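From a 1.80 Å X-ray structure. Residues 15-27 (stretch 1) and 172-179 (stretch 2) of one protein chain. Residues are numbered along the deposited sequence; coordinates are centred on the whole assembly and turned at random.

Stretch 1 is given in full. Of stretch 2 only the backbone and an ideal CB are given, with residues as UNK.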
# COMPACT_ATOMS: atom_id res chain seq x y z
N TRP A 15 -28.27 -9.68 -4.78
CA TRP A 15 -27.29 -10.30 -5.65
C TRP A 15 -25.99 -10.55 -4.89
O TRP A 15 -25.31 -11.53 -5.16
CB TRP A 15 -26.98 -9.41 -6.86
CG TRP A 15 -28.12 -9.25 -7.81
CD1 TRP A 15 -28.76 -8.08 -8.16
CD2 TRP A 15 -28.76 -10.29 -8.54
NE1 TRP A 15 -29.77 -8.36 -9.07
CE2 TRP A 15 -29.78 -9.70 -9.32
CE3 TRP A 15 -28.56 -11.67 -8.62
CZ2 TRP A 15 -30.60 -10.45 -10.16
CZ3 TRP A 15 -29.38 -12.42 -9.48
CH2 TRP A 15 -30.38 -11.80 -10.23
N THR A 16 -25.64 -9.64 -3.98
CA THR A 16 -24.38 -9.74 -3.24
C THR A 16 -24.37 -11.02 -2.40
O THR A 16 -23.37 -11.75 -2.41
CB THR A 16 -24.09 -8.45 -2.41
OG1 THR A 16 -24.12 -7.31 -3.28
CG2 THR A 16 -22.71 -8.51 -1.74
N GLU A 17 -25.48 -11.33 -1.73
CA GLU A 17 -25.54 -12.56 -0.95
C GLU A 17 -25.43 -13.79 -1.83
O GLU A 17 -24.71 -14.74 -1.48
CB GLU A 17 -26.82 -12.65 -0.11
CG GLU A 17 -26.84 -13.94 0.69
CD GLU A 17 -28.08 -14.13 1.53
OE1 GLU A 17 -29.04 -13.34 1.39
OE2 GLU A 17 -28.08 -15.09 2.33
N GLU A 18 -26.14 -13.79 -2.96
CA GLU A 18 -26.07 -14.87 -3.93
C GLU A 18 -24.63 -15.11 -4.40
O GLU A 18 -24.18 -16.24 -4.50
CB GLU A 18 -26.95 -14.54 -5.13
CG GLU A 18 -27.22 -15.72 -6.08
CD GLU A 18 -26.15 -15.95 -7.15
OE1 GLU A 18 -25.59 -14.95 -7.65
OE2 GLU A 18 -25.87 -17.13 -7.49
N GLU A 19 -23.94 -14.01 -4.65
CA GLU A 19 -22.58 -14.02 -5.16
C GLU A 19 -21.58 -14.48 -4.09
O GLU A 19 -20.60 -15.18 -4.39
CB GLU A 19 -22.26 -12.63 -5.78
CG GLU A 19 -23.05 -12.50 -7.11
CD GLU A 19 -23.34 -11.10 -7.60
OE1 GLU A 19 -22.88 -10.08 -6.99
OE2 GLU A 19 -24.07 -11.04 -8.63
N ILE A 20 -21.82 -14.12 -2.85
CA ILE A 20 -21.01 -14.63 -1.75
C ILE A 20 -21.18 -16.13 -1.62
O ILE A 20 -20.21 -16.89 -1.58
CB ILE A 20 -21.34 -13.96 -0.40
CG1 ILE A 20 -20.93 -12.49 -0.42
CG2 ILE A 20 -20.63 -14.70 0.74
CD1 ILE A 20 -21.57 -11.65 0.70
N ARG A 21 -22.43 -16.59 -1.61
CA ARG A 21 -22.71 -18.00 -1.36
C ARG A 21 -22.26 -18.95 -2.47
O ARG A 21 -21.94 -20.10 -2.18
CB ARG A 21 -24.18 -18.21 -1.05
CG ARG A 21 -24.61 -17.60 0.26
CD ARG A 21 -26.05 -17.93 0.54
NE ARG A 21 -26.56 -17.43 1.83
CZ ARG A 21 -26.31 -18.01 3.00
NH1 ARG A 21 -25.51 -19.05 3.09
NH2 ARG A 21 -26.85 -17.52 4.11
N HIS A 22 -22.24 -18.50 -3.73
CA HIS A 22 -21.81 -19.36 -4.85
C HIS A 22 -20.29 -19.43 -5.09
O HIS A 22 -19.83 -20.06 -6.04
CB HIS A 22 -22.61 -19.09 -6.15
CG HIS A 22 -22.29 -17.82 -6.89
ND1 HIS A 22 -21.03 -17.27 -6.96
CD2 HIS A 22 -23.08 -17.04 -7.66
CE1 HIS A 22 -21.07 -16.20 -7.74
NE2 HIS A 22 -22.30 -16.04 -8.17
N GLN A 23 -19.52 -18.82 -4.19
CA GLN A 23 -18.05 -18.81 -4.32
C GLN A 23 -17.36 -20.18 -4.32
O GLN A 23 -16.65 -20.49 -5.29
CB GLN A 23 -17.46 -17.88 -3.28
CG GLN A 23 -17.55 -16.43 -3.72
CD GLN A 23 -17.08 -15.49 -2.63
OE1 GLN A 23 -17.64 -15.48 -1.52
NE2 GLN A 23 -16.04 -14.72 -2.92
N PRO A 24 -17.57 -21.02 -3.27
CA PRO A 24 -16.91 -22.33 -3.28
C PRO A 24 -17.16 -23.12 -4.59
O PRO A 24 -16.22 -23.65 -5.19
CB PRO A 24 -17.49 -23.03 -2.03
CG PRO A 24 -17.89 -21.95 -1.18
CD PRO A 24 -18.36 -20.85 -2.04
N ARG A 25 -18.39 -23.11 -5.07
CA ARG A 25 -18.73 -23.82 -6.28
C ARG A 25 -18.04 -23.20 -7.49
O ARG A 25 -17.55 -23.91 -8.36
CB ARG A 25 -20.24 -23.79 -6.49
CG ARG A 25 -20.73 -24.62 -7.65
CD ARG A 25 -22.20 -24.75 -7.59
NE ARG A 25 -22.80 -23.43 -7.72
CZ ARG A 25 -24.10 -23.20 -7.62
NH1 ARG A 25 -24.94 -24.18 -7.37
NH2 ARG A 25 -24.56 -21.97 -7.78
N ALA A 26 -18.03 -21.87 -7.54
CA ALA A 26 -17.38 -21.15 -8.65
C ALA A 26 -15.87 -21.43 -8.70
O ALA A 26 -15.29 -21.58 -9.79
CB ALA A 26 -17.68 -19.64 -8.55
N TRP A 27 -15.23 -21.52 -7.53
CA TRP A 27 -13.79 -21.76 -7.46
C TRP A 27 -13.42 -23.07 -8.14
O TRP A 27 -12.52 -23.13 -8.97
CB TRP A 27 -13.31 -21.75 -6.01
CG TRP A 27 -13.56 -20.47 -5.30
CD1 TRP A 27 -13.82 -19.25 -5.88
CD2 TRP A 27 -13.55 -20.25 -3.90
NE1 TRP A 27 -13.99 -18.31 -4.94
CE2 TRP A 27 -13.84 -18.88 -3.70
CE3 TRP A 27 -13.34 -21.07 -2.78
CZ2 TRP A 27 -13.91 -18.31 -2.42
CZ3 TRP A 27 -13.42 -20.49 -1.49
CH2 TRP A 27 -13.69 -19.14 -1.33
N UNK A 172 -17.51 -6.30 -5.53
CA UNK A 172 -17.05 -7.58 -6.08
C UNK A 172 -16.84 -8.59 -4.96
O UNK A 172 -16.26 -8.26 -3.93
CB UNK A 172 -15.76 -7.40 -6.88
N UNK A 173 -17.33 -9.81 -5.16
CA UNK A 173 -17.13 -10.90 -4.21
C UNK A 173 -16.61 -12.13 -4.98
O UNK A 173 -15.38 -12.39 -5.00
CB UNK A 173 -18.43 -11.22 -3.46
N UNK A 174 -17.50 -12.87 -5.62
CA UNK A 174 -17.06 -14.08 -6.35
C UNK A 174 -16.11 -13.79 -7.51
O UNK A 174 -15.30 -14.64 -7.88
CB UNK A 174 -18.28 -14.83 -6.89
N UNK A 175 -16.20 -12.60 -8.11
CA UNK A 175 -15.29 -12.24 -9.21
C UNK A 175 -13.83 -12.21 -8.68
O UNK A 175 -12.96 -12.92 -9.19
CB UNK A 175 -15.68 -10.89 -9.81
N UNK A 176 -13.61 -11.45 -7.62
CA UNK A 176 -12.28 -11.33 -7.05
C UNK A 176 -11.73 -12.69 -6.55
O UNK A 176 -10.63 -13.07 -6.91
CB UNK A 176 -12.31 -10.32 -5.90
N UNK A 177 -12.49 -13.41 -5.74
CA UNK A 177 -11.98 -14.68 -5.20
C UNK A 177 -11.74 -15.72 -6.31
O UNK A 177 -10.74 -16.46 -6.28
CB UNK A 177 -12.96 -15.24 -4.17
N UNK A 178 -12.59 -15.74 -7.34
CA UNK A 178 -12.41 -16.74 -8.39
C UNK A 178 -11.20 -16.40 -9.27
O UNK A 178 -10.41 -17.28 -9.63
CB UNK A 178 -13.67 -16.84 -9.25
N UNK A 179 -11.02 -15.11 -9.56
CA UNK A 179 -9.84 -14.66 -10.29
C UNK A 179 -8.57 -14.97 -9.51
O UNK A 179 -7.59 -15.41 -10.10
CB UNK A 179 -9.93 -13.16 -10.58

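Position 172 has CA-to-CB directed away from stretch 1. Nothing of that stretch lies within 5.5 Å of the ideal CB, so the visible atoms hardly restrict the choice. The deposited residue is Met172, modelled as selenomethionine, and it makes no contact here.

Position 173 precedes a helix, with phi/psi of -130/-81. Its CA-to-CB bond points toward stretch 1. The ideal CB lies 4.1 Å from Ile20 CG1 and 4.6 Å from Glu19 C. Apolar carbon and the carboxylate of Glu19 are both nearby, so a small or medium side chain would suit, such as Val, Thr or Ser. The residue is Thr173, chi1 p, and it uses both characters. Its CG2 packs 3.9 Å from Ile20 CG1 and 4.2 Å from Thr16 CG2. Its OG1 lies 3.3 Å from Glu19 CB and donates to a water, with 2.8 Å between Thr173 OG1 and the water O. That water donates to Glu19 OE1, at 2.7 Å from its O, and so bridges the stretches.

Position 174 also points toward stretch 1, and space is short. The ideal CB is 3.4 Å from Glu19 O and 3.6 Å from Gln23 CG, with the His22 ring close by. Gly, Ala or Ser would suit. Ser174 (chi1 p) packs its CB 3.5 Å from Gln23 CG, and its OG is hydrogen-bonded elsewhere in the structure.

Position 175 points away and meets nothing of stretch 1. Many residues would serve; it is Ser175.

Position 176 points sideways, again with no neighbour within 5.5 Å of the ideal CB. It is Ile176.

Position 177 points toward the indole of Trp27. The ideal CB is 3.3 Å from Trp27 NE1, a donor in need of an acceptor. Ser or Thr would suit, and Ala would fit without answering the donor. The residue is Thr177, chi1 p. Trp27 NE1 donates to Thr177 OG1 at 2.9 Å, with the oxygen at the ring edge. The same OG1 makes a weak bond to Thr173 O at 3.3 Å, one turn back.

Position 178 points sideways, with its ideal CB 4.1 Å from Trp27 CD1 and 4.9 Å from Ala26 CB. Ala, Ser, Thr or Val could suit. The residue is Thr178, chi1 m. Its OG1 donates to Ser174 O at 2.7 Å. Thr178 OG1 also lies 3.3 Å from Trp27 CD1, at the ring edge.

Position 179 is out of reach, so the choice is free here. It is Met179, also selenomethionine.

Stretch 2, residues 172-179: MTSSITTM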
# COMPACT_ATOMS: atom_id res chain seq x y z
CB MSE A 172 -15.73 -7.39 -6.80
CG MSE A 172 -15.80 -6.57 -8.07
SE MSE A 172 -13.96 -6.26 -8.75
CE MSE A 172 -13.37 -8.10 -9.13
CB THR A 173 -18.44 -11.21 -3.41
OG1 THR A 173 -19.50 -11.60 -4.29
CG2 THR A 173 -18.87 -9.97 -2.59
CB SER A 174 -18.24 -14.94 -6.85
OG SER A 174 -18.95 -14.36 -7.93
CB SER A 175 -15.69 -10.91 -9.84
OG SER A 175 -15.83 -9.90 -8.86
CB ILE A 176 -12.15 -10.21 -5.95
CG1 ILE A 176 -10.73 -10.19 -5.37
CG2 ILE A 176 -13.15 -10.36 -4.82
CD1 ILE A 176 -10.48 -11.11 -4.23
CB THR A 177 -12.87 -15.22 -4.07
OG1 THR A 177 -14.20 -15.47 -4.56
CG2 THR A 177 -12.84 -14.23 -2.85
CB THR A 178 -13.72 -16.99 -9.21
OG1 THR A 178 -14.80 -17.25 -8.29
CG2 THR A 178 -13.53 -18.20 -10.15
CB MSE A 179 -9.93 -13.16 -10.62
CG MSE A 179 -10.95 -12.88 -11.73
SE MSE A 179 -10.97 -11.01 -12.34
CE MSE A 179 -11.23 -10.14 -10.66
O HOH W 1 -20.96 -9.47 -5.25
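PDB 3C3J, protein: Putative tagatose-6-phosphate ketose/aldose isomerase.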